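Local coordinates for mandelate racemase/muconate lactonizing enzyme, C-terminal domain protein (Paracoccus denitrificans, PDB 4DWD) that binds magnesium and may act as a hydro-lyase of the enolase superfamily, in the mandelate racemase/muconate lactonizing enzyme family, at residues Q255-L260 / R266-D271; V273-I278 / M282-L287; E224-Q227 / G232-G235; G235-A238 / T244-A247. All coordinates share one frame; numbering follows the deposited sequence. Where two conformers were deposited one is given.

Contact 1. Residues Q255-L260 / R266-D271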
loop_
_atom_site.group_PDB
_atom_site.type_symbol
_atom_site.label_atom_id
_atom_site.label_comp_id
_atom_site.label_asym_id
_atom_site.label_seq_id
_atom_site.Cartn_x
_atom_site.Cartn_y
_atom_site.Cartn_z
ATOM N N GLN B 255 -15.987 15.683 2.097
ATOM C CA GLN B 255 -14.968 14.911 1.373
ATOM C C GLN B 255 -13.568 15.176 1.926
ATOM O O GLN B 255 -12.770 14.250 2.042
ATOM C CB GLN B 255 -15.015 15.196 -0.129
ATOM C CG GLN B 255 -16.303 14.751 -0.802
ATOM C CD GLN B 255 -17.453 15.683 -0.523
ATOM O OE1 GLN B 255 -17.250 16.865 -0.253
ATOM N NE2 GLN B 255 -18.673 15.151 -0.568
ATOM N N ALA B 256 -13.268 16.430 2.273
ATOM C CA ALA B 256 -11.995 16.715 2.928
ATOM C C ALA B 256 -11.947 16.078 4.316
ATOM O O ALA B 256 -10.876 15.663 4.751
ATOM C CB ALA B 256 -11.712 18.223 3.007
ATOM N N LEU B 257 -13.089 15.952 5.005
ATOM C CA LEU B 257 -13.070 15.238 6.286
ATOM C C LEU B 257 -12.749 13.766 6.069
ATOM O O LEU B 257 -12.003 13.170 6.839
ATOM C CB LEU B 257 -14.385 15.420 7.047
ATOM C CG LEU B 257 -14.337 15.040 8.528
ATOM C CD1 LEU B 257 -13.372 15.974 9.231
ATOM C CD2 LEU B 257 -15.730 15.133 9.135
ATOM N N LYS B 258 -13.317 13.180 5.019
ATOM C CA LYS B 258 -12.982 11.813 4.639
ATOM C C LYS B 258 -11.469 11.671 4.403
ATOM O O LYS B 258 -10.855 10.715 4.877
ATOM C CB LYS B 258 -13.805 11.423 3.398
ATOM C CG LYS B 258 -13.529 10.032 2.835
ATOM C CD LYS B 258 -12.424 10.022 1.768
ATOM C CE LYS B 258 -12.777 10.817 0.507
ATOM N NZ LYS B 258 -11.659 10.810 -0.498
ATOM N N ASP B 259 -10.884 12.622 3.674
ATOM C CA ASP B 259 -9.449 12.581 3.389
ATOM C C ASP B 259 -8.617 12.688 4.670
ATOM O O ASP B 259 -7.587 12.023 4.796
ATOM C CB ASP B 259 -9.054 13.689 2.407
ATOM C CG ASP B 259 -9.523 13.400 0.983
ATOM O OD1 ASP B 259 -9.665 12.218 0.631
ATOM O OD2 ASP B 259 -9.757 14.360 0.218
ATOM N N LEU B 260 -9.074 13.506 5.617
ATOM C CA LEU B 260 -8.367 13.641 6.877
ATOM C C LEU B 260 -8.391 12.322 7.651
ATOM O O LEU B 260 -7.385 11.906 8.220
ATOM C CB LEU B 260 -8.989 14.790 7.678
ATOM C CG LEU B 260 -8.323 15.147 9.007
ATOM C CD1 LEU B 260 -6.923 15.696 8.798
ATOM C CD2 LEU B 260 -9.188 16.166 9.731
ATOM N N ARG B 266 -7.677 10.134 14.000
ATOM C CA ARG B 266 -8.706 9.330 14.656
ATOM C C ARG B 266 -9.585 10.145 15.607
ATOM O O ARG B 266 -10.376 9.589 16.342
ATOM C CB ARG B 266 -8.070 8.133 15.384
ATOM C CG ARG B 266 -7.280 7.210 14.461
ATOM C CD ARG B 266 -8.197 6.527 13.471
ATOM N NE ARG B 266 -7.456 5.808 12.431
ATOM C CZ ARG B 266 -7.385 6.162 11.150
ATOM N NH1 ARG B 266 -8.034 7.246 10.704
ATOM N NH2 ARG B 266 -6.677 5.412 10.320
HETATM N N MSE B 267 -9.447 11.468 15.567
HETATM C CA MSE B 267 -10.331 12.376 16.325
HETATM C C MSE B 267 -10.505 13.597 15.468
HETATM O O MSE B 267 -9.518 14.303 15.175
HETATM C CB MSE B 267 -9.694 12.716 17.686
HETATM C CG MSE B 267 -10.532 13.709 18.494
HETATM SE SE MSE B 267 -9.756 13.966 20.293
HETATM C CE MSE B 267 -10.243 15.841 20.546
ATOM N N VAL B 268 -11.746 13.868 15.047
ATOM C CA VAL B 268 -12.002 14.963 14.110
ATOM C C VAL B 268 -12.889 16.033 14.749
ATOM O O VAL B 268 -13.782 15.721 15.554
ATOM C CB VAL B 268 -12.595 14.484 12.751
ATOM C CG1 VAL B 268 -11.612 13.543 12.050
ATOM C CG2 VAL B 268 -13.979 13.846 12.936
ATOM N N GLN B 269 -12.632 17.285 14.363
ATOM C CA GLN B 269 -13.179 18.463 15.045
ATOM C C GLN B 269 -13.681 19.554 14.089
ATOM O O GLN B 269 -13.341 20.720 14.264
ATOM C CB GLN B 269 -12.102 19.051 15.948
ATOM C CG GLN B 269 -11.428 18.012 16.825
ATOM C CD GLN B 269 -10.432 18.660 17.736
ATOM O OE1 GLN B 269 -9.274 18.862 17.354
ATOM N NE2 GLN B 269 -10.870 19.004 18.943
ATOM N N PRO B 270 -14.529 19.183 13.100
ATOM C CA PRO B 270 -15.098 20.264 12.296
ATOM C C PRO B 270 -15.985 21.183 13.172
ATOM O O PRO B 270 -16.403 20.795 14.275
ATOM C CB PRO B 270 -15.933 19.511 11.257
ATOM C CG PRO B 270 -16.379 18.269 11.979
ATOM C CD PRO B 270 -15.199 17.893 12.850
ATOM N N ASP B 271 -16.260 22.386 12.670
ATOM C CA ASP B 271 -16.938 23.442 13.448
ATOM C C ASP B 271 -18.233 23.800 12.742
ATOM O O ASP B 271 -18.229 24.184 11.557
ATOM C CB ASP B 271 -16.004 24.670 13.563
ATOM C CG ASP B 271 -16.559 25.779 14.422
ATOM O OD1 ASP B 271 -17.777 26.027 14.408
ATOM O OD2 ASP B 271 -15.738 26.444 15.096
#

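Contact 2. Residues V273-I278 / M282-L287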
loop_
_atom_site.group_PDB
_atom_site.type_symbol
_atom_site.label_atom_id
_atom_site.label_comp_id
_atom_site.label_asym_id
_atom_site.label_seq_id
_atom_site.Cartn_x
_atom_site.Cartn_y
_atom_site.Cartn_z
ATOM N N VAL B 273 -20.158 26.338 12.717
ATOM C CA VAL B 273 -20.305 27.662 12.108
ATOM C C VAL B 273 -19.261 27.932 11.034
ATOM O O VAL B 273 -19.301 28.983 10.368
ATOM C CB VAL B 273 -20.337 28.823 13.137
ATOM C CG1 VAL B 273 -21.493 28.653 14.099
ATOM C CG2 VAL B 273 -19.028 28.983 13.896
ATOM N N LYS B 274 -18.342 26.980 10.850
ATOM C CA LYS B 274 -17.376 27.065 9.746
ATOM C C LYS B 274 -17.827 26.307 8.502
ATOM O O LYS B 274 -17.419 26.640 7.386
ATOM C CB LYS B 274 -15.994 26.544 10.167
ATOM C CG LYS B 274 -15.343 27.411 11.234
ATOM C CD LYS B 274 -13.957 26.867 11.558
ATOM C CE LYS B 274 -13.275 27.642 12.678
ATOM N NZ LYS B 274 -12.865 29.009 12.231
HETATM N N MSE B 275 -18.634 25.272 8.699
HETATM C CA MSE B 275 -19.059 24.388 7.608
HETATM C C MSE B 275 -20.271 23.630 8.067
HETATM O O MSE B 275 -20.427 23.355 9.270
HETATM C CB MSE B 275 -17.921 23.414 7.245
HETATM C CG MSE B 275 -17.491 22.461 8.370
HETATM SE SE MSE B 275 -18.543 20.790 8.391
HETATM C CE MSE B 275 -17.589 19.863 6.946
ATOM N N GLY B 276 -21.141 23.311 7.111
ATOM C CA GLY B 276 -22.188 22.321 7.310
ATOM C C GLY B 276 -23.418 22.729 8.095
ATOM O O GLY B 276 -24.524 22.319 7.768
ATOM N N GLY B 277 -23.244 23.527 9.148
ATOM C CA GLY B 277 -24.377 23.794 10.021
ATOM C C GLY B 277 -24.845 22.497 10.658
ATOM O O GLY B 277 -24.096 21.518 10.725
ATOM N N ILE B 278 -26.072 22.487 11.157
ATOM C CA ILE B 278 -26.612 21.293 11.795
ATOM C C ILE B 278 -26.683 20.111 10.815
ATOM O O ILE B 278 -26.235 19.009 11.137
ATOM C CB ILE B 278 -27.985 21.612 12.438
ATOM C CG1 ILE B 278 -27.753 22.508 13.669
ATOM C CG2 ILE B 278 -28.746 20.324 12.770
ATOM C CD1 ILE B 278 -28.959 23.320 14.093
HETATM N N MSE B 282 -24.276 16.693 11.230
HETATM C CA MSE B 282 -24.845 15.347 11.404
HETATM C C MSE B 282 -24.268 14.383 10.392
HETATM O O MSE B 282 -23.999 13.231 10.724
HETATM C CB MSE B 282 -26.380 15.354 11.363
HETATM C CG MSE B 282 -27.019 16.147 12.513
HETATM SE SE MSE B 282 -26.775 15.287 14.278
HETATM C CE MSE B 282 -28.018 13.799 14.039
ATOM N N GLN B 283 -24.054 14.839 9.158
ATOM C CA GLN B 283 -23.397 13.994 8.151
ATOM C C GLN B 283 -21.959 13.684 8.540
ATOM O O GLN B 283 -21.492 12.567 8.339
ATOM C CB GLN B 283 -23.430 14.652 6.771
ATOM C CG GLN B 283 -24.845 14.783 6.218
ATOM C CD GLN B 283 -24.946 15.754 5.063
ATOM O OE1 GLN B 283 -23.975 16.433 4.702
ATOM N NE2 GLN B 283 -26.133 15.832 4.473
ATOM N N CYS B 284 -21.249 14.679 9.070
ATOM C CA CYS B 284 -19.888 14.450 9.520
ATOM C C CYS B 284 -19.832 13.440 10.669
ATOM O O CYS B 284 -18.925 12.596 10.719
ATOM C CB CYS B 284 -19.229 15.758 9.947
ATOM S SG CYS B 284 -18.864 16.891 8.579
ATOM N N ALA B 285 -20.800 13.528 11.579
ATOM C CA ALA B 285 -20.885 12.569 12.677
ATOM C C ALA B 285 -21.071 11.149 12.141
ATOM O O ALA B 285 -20.421 10.219 12.609
ATOM C CB ALA B 285 -22.012 12.946 13.633
ATOM N N ALA B 286 -21.911 11.002 11.126
ATOM C CA ALA B 286 -22.142 9.700 10.504
ATOM C C ALA B 286 -20.865 9.180 9.869
ATOM O O ALA B 286 -20.545 8.000 9.993
ATOM C CB ALA B 286 -23.240 9.800 9.456
ATOM N N LEU B 287 -20.140 10.065 9.184
ATOM C CA LEU B 287 -18.879 9.661 8.564
ATOM C C LEU B 287 -17.897 9.187 9.638
ATOM O O LEU B 287 -17.208 8.178 9.449
ATOM C CB LEU B 287 -18.283 10.821 7.760
ATOM C CG LEU B 287 -16.931 10.553 7.085
ATOM C CD1 LEU B 287 -17.074 9.534 5.953
ATOM C CD2 LEU B 287 -16.348 11.860 6.559
#

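Contact 3. Residues E224-Q227 / G232-G235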
loop_
_atom_site.group_PDB
_atom_site.type_symbol
_atom_site.label_atom_id
_atom_site.label_comp_id
_atom_site.label_asym_id
_atom_site.label_seq_id
_atom_site.Cartn_x
_atom_site.Cartn_y
_atom_site.Cartn_z
ATOM N N GLU B 224 -4.130 19.788 16.278
ATOM C CA GLU B 224 -3.525 20.568 15.190
ATOM C C GLU B 224 -2.002 20.765 15.337
ATOM O O GLU B 224 -1.498 21.891 15.300
ATOM C CB GLU B 224 -4.253 21.912 15.022
ATOM C CG GLU B 224 -5.721 21.788 14.624
ATOM C CD GLU B 224 -5.945 21.706 13.118
ATOM O OE1 GLU B 224 -5.074 22.154 12.333
ATOM O OE2 GLU B 224 -7.011 21.218 12.704
ATOM N N PRO B 225 -1.243 19.655 15.462
ATOM C CA PRO B 225 0.207 19.824 15.663
ATOM C C PRO B 225 0.969 20.488 14.499
ATOM O O PRO B 225 1.900 21.264 14.747
ATOM C CB PRO B 225 0.709 18.380 15.884
ATOM C CG PRO B 225 -0.377 17.492 15.345
ATOM C CD PRO B 225 -1.659 18.242 15.596
ATOM N N VAL B 226 0.602 20.161 13.256
ATOM C CA VAL B 226 1.308 20.685 12.076
ATOM C C VAL B 226 0.388 21.612 11.286
ATOM O O VAL B 226 -0.801 21.720 11.598
ATOM C CB VAL B 226 1.865 19.539 11.187
ATOM C CG1 VAL B 226 2.790 18.656 12.015
ATOM C CG2 VAL B 226 0.741 18.711 10.544
ATOM N N GLN B 227 0.923 22.291 10.271
ATOM C CA GLN B 227 0.073 23.148 9.436
ATOM C C GLN B 227 -1.080 22.333 8.852
ATOM O O GLN B 227 -0.887 21.217 8.379
ATOM C CB GLN B 227 0.891 23.803 8.319
ATOM C CG GLN B 227 2.046 24.670 8.817
ATOM C CD GLN B 227 1.626 25.985 9.441
ATOM O OE1 GLN B 227 0.463 26.381 9.373
ATOM N NE2 GLN B 227 2.594 26.691 10.035
ATOM N N GLY B 232 -1.449 14.812 4.758
ATOM C CA GLY B 232 -0.640 13.605 4.897
ATOM C C GLY B 232 0.188 13.618 6.170
ATOM O O GLY B 232 0.200 12.628 6.933
ATOM N N ALA B 233 0.855 14.746 6.422
ATOM C CA ALA B 233 1.685 14.896 7.620
ATOM C C ALA B 233 0.865 14.839 8.903
ATOM O O ALA B 233 1.302 14.242 9.895
ATOM C CB ALA B 233 2.474 16.186 7.559
HETATM N N MSE B 234 -0.319 15.451 8.885
HETATM C CA MSE B 234 -1.199 15.414 10.058
HETATM C C MSE B 234 -1.536 13.998 10.435
HETATM O O MSE B 234 -1.408 13.614 11.596
HETATM C CB MSE B 234 -2.463 16.205 9.730
HETATM C CG MSE B 234 -3.378 16.439 10.933
HETATM SE SE MSE B 234 -2.740 17.851 12.160
HETATM C CE MSE B 234 -3.133 19.338 10.935
ATOM N N GLY B 235 -1.938 13.198 9.451
ATOM C CA GLY B 235 -2.287 11.804 9.708
ATOM C C GLY B 235 -1.083 10.942 10.062
ATOM O O GLY B 235 -1.197 10.002 10.842
#

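Contact 4. Residues G235-A238 / T244-A247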
loop_
_atom_site.group_PDB
_atom_site.type_symbol
_atom_site.label_atom_id
_atom_site.label_comp_id
_atom_site.label_asym_id
_atom_site.label_seq_id
_atom_site.Cartn_x
_atom_site.Cartn_y
_atom_site.Cartn_z
ATOM N N GLY B 235 -1.938 13.198 9.451
ATOM C CA GLY B 235 -2.287 11.804 9.708
ATOM C C GLY B 235 -1.083 10.942 10.062
ATOM O O GLY B 235 -1.197 10.002 10.842
ATOM N N GLU B 236 0.070 11.261 9.473
ATOM C CA GLU B 236 1.318 10.554 9.786
ATOM C C GLU B 236 1.683 10.753 11.255
ATOM O O GLU B 236 2.009 9.789 11.971
ATOM C CB GLU B 236 2.458 11.046 8.896
ATOM C CG GLU B 236 3.811 10.454 9.268
ATOM C CD GLU B 236 4.921 10.917 8.349
ATOM O OE1 GLU B 236 4.732 10.833 7.117
ATOM O OE2 GLU B 236 5.982 11.344 8.862
ATOM N N VAL B 237 1.597 12.009 11.706
ATOM C CA VAL B 237 1.921 12.307 13.093
ATOM C C VAL B 237 0.926 11.589 13.998
ATOM O O VAL B 237 1.330 10.995 15.019
ATOM C CB VAL B 237 1.936 13.830 13.351
ATOM C CG1 VAL B 237 1.982 14.156 14.851
ATOM C CG2 VAL B 237 3.103 14.480 12.615
ATOM N N ALA B 238 -0.352 11.582 13.604
ATOM C CA ALA B 238 -1.386 10.877 14.374
ATOM C C ALA B 238 -1.057 9.380 14.525
ATOM O O ALA B 238 -1.220 8.810 15.601
ATOM C CB ALA B 238 -2.754 11.068 13.713
ATOM N N THR B 244 -3.609 10.992 21.380
ATOM C CA THR B 244 -4.576 11.159 20.299
ATOM C C THR B 244 -4.386 12.499 19.623
ATOM O O THR B 244 -4.589 13.544 20.241
ATOM C CB THR B 244 -6.001 11.088 20.836
ATOM O OG1 THR B 244 -6.175 9.845 21.518
ATOM C CG2 THR B 244 -7.019 11.202 19.681
ATOM N N VAL B 245 -3.983 12.455 18.359
ATOM C CA VAL B 245 -3.848 13.647 17.543
ATOM C C VAL B 245 -5.202 13.977 16.939
ATOM O O VAL B 245 -5.891 13.100 16.418
ATOM C CB VAL B 245 -2.776 13.443 16.463
ATOM C CG1 VAL B 245 -2.833 14.554 15.414
ATOM C CG2 VAL B 245 -1.404 13.370 17.126
ATOM N N SER B 246 -5.609 15.241 17.056
ATOM C CA SER B 246 -6.896 15.682 16.511
ATOM C C SER B 246 -6.713 16.805 15.506
ATOM O O SER B 246 -5.756 17.561 15.574
ATOM C CB SER B 246 -7.848 16.099 17.645
ATOM O OG SER B 246 -7.372 17.255 18.309
ATOM N N ALA B 247 -7.647 16.894 14.569
ATOM C CA ALA B 247 -7.639 17.950 13.569
ATOM C C ALA B 247 -9.045 18.049 13.034
ATOM O O ALA B 247 -9.927 17.321 13.481
ATOM C CB ALA B 247 -6.659 17.617 12.438
HETATM O O HOH W 1 -2.678 9.832 17.544
#

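Contact 1. Residues Q255-L260 / R266-D271
Leu257 and Val268 cross obliquely, helix against strand. The leucine points from its helix toward the strand, and CD1 does the touching. Leu257 CD1 lies 3.9 Å from Val268 CB and 4.1 Å from Val268 CG1, so it rests on the branch point of the valine and one of its methyls. The chi1 of Leu257, -164°, swings CG away from the backbone N and sends both methyls out to the strand. The two methyls divide the work. CD1 takes the valine, while CD2 reaches the proline ring: Leu257 CD2 is 4.3 Å from Pro270 CG. In the C-terminal barrel domain of the enolase superfamily, strand 267-268 belongs to the inner wall and helix 254-263 packs on its outside. One turn further along this helix, Leu260 meets the same valine. Leu260 CD2 is 4.3 Å from Val268 CG1, a looser touch than that of Leu257. No hydrogen bond joins the two segments. All four touching residues are buried, and the contact is purely apolar. Phe295 of the next strand packs on Val268 and Pro270, and Cys284 and Leu287 of helix 277-291 pack on Leu257.

Contact 2. Residues V273-I278 / M282-L287
The methyl end of Met275 rests on the sulfur of Cys284, where the loop after strand 267-268 turns into helix 277-291. This is the start of the helical arm of a beta-alpha-beta unit in the barrel domain, which continues to strand 294-295. Met275 is present as selenomethionine. Its CB does not point at the helix. The chain gets there by bending: chi1 of 62° puts CG between the backbone N and the carbonyl carbon, and two further bends, at chi2 and chi3, bring the end round to the helix. CB and CG make no close approach to segment 282-287. The selenium is the first atom to arrive, with Met275 SE 3.9 Å from Cys284 SG. The terminal methyl goes further, and Met275 CE is 3.6 Å from Cys284 SG. Cys284 points toward the loop and thus receives both atoms on its sulfur. This part of the contact is apolar, and Leu254 and Leu257 of helix 254-263 also pack on the cysteine. Gly276 and Gly277, both at positive phi, carry the chain from Met275 into the helix. Within the helix a backbone bond joins the segments, Met282 N to Ile278 O, 3.0 Å. Met282 is also a selenomethionine. Met282 CG lies beside that acceptor, 3.3 Å from Ile278 O, before the chain turns away.

Contact 3. Residues E224-Q227 / G232-G235
Ala233 is the first residue of 232-235 to touch the loop. Its methyl points toward Val226, and Ala233 CB lies 4.3 Å from Val226 CG2. The loop 224-227 follows strand 221-223 and leads into helix 231-240, so the contact packs the helix on the loop that leads into it, in the barrel domain. Met234, a selenomethionine, comes next and carries most of the contact. The same valine methyl sits against its backbone, with Val226 CG2 3.8 Å from Met234 N. Chi1 of -171° turns the Met234 side chain away from its own N, and bends at chi2 and chi3 then lead it over to the loop. Met234 SE touches two apolar neighbours: it is 3.6 Å from Pro225 CD and 3.9 Å from Val226 CG2. The methyl beyond it reaches oxygen. Met234 CE is 3.4 Å from Val226 O and, in one of the two conformers of the glutamate, 3.7 Å from Glu224 OE1. Neither oxygen depends on the methyl for a partner, because Asn200 ND2 hydrogen-bonds to both, while Glu224 OE2 is held by Gly248 N. Glu224 also adjoins Glu223 and Glu249, which are seen to bind calcium in a structure of this protein. No hydrogen bond crosses between the segments. The chemistry implies a division of labour: the Met234 side chain probably shields the buried polar groups on one flank, while Asn200 and Gly248 supply their hydrogen bonds and probably help keep the Glu224 carboxylate in place beside the metal-binding glutamates.

Contact 4. Residues G235-A238 / T244-A247
Val245 overlaps Ala238 with its branch point and both its methyls. Val245 CB is 3.6 Å from both Ala238 CA and Ala238 CB. The two methyls spread over different parts of the alanine: Val245 CG1 lies 3.9 Å from Ala238 CB, and Val245 CG2 lies 3.7 Å from Ala238 CA, close to the helix backbone. With chi1 at 168°, CG1 stands opposite the backbone N of Val245 and CG2 opposite its carbonyl carbon, which sets both methyls against the helix. The small alanine lets helix and strand come close, with the CA atoms of Ala238 and Val245 4.9 Å apart. Strand 221-223, helix 231-240 and strand 244-246 form one beta-alpha-beta unit of the barrel, and this contact lies where the helix returns to its second strand. Val237 adds a lighter touch. Its side chain crosses that of Val245 at about a right angle, and Val237 CG1 is 4.2 Å from Val245 CG2. With both methyls of Val245 gone, as in an alanine, a gap is likely to open beside Ala238 and Val237 CG1 would probably lose its partner. Pro225 of the preceding loop also packs on Val237 and Val245. The backbones are joined through a water, which donates to Ala238 O at 2.6 Å and accepts from Val245 N at 3.0 Å.

Overall arrangement
All four contacts lie in the C-terminal barrel domain and follow one another along the chain in the order 3, 4, 1, 2. Contacts 3 and 4 are neighbours, with centres 6 Å apart; they share Gly235 and helix 231-240. Contact 1 lies about 11 Å from contact 4, centre to centre, and strands 244-246 and 267-268 meet there through a probable backbone bond, Met267 O to Ala247 N. Contact 2 is 10 Å from contact 1 and touches it through packing of helices 254-263 and 277-291. Contacts 2 and 3 are 21 Å apart and do not touch. The series thus follows successive strand and helix elements around the barrel that carries Asp197, Glu223 and Glu249, seen to bind metal.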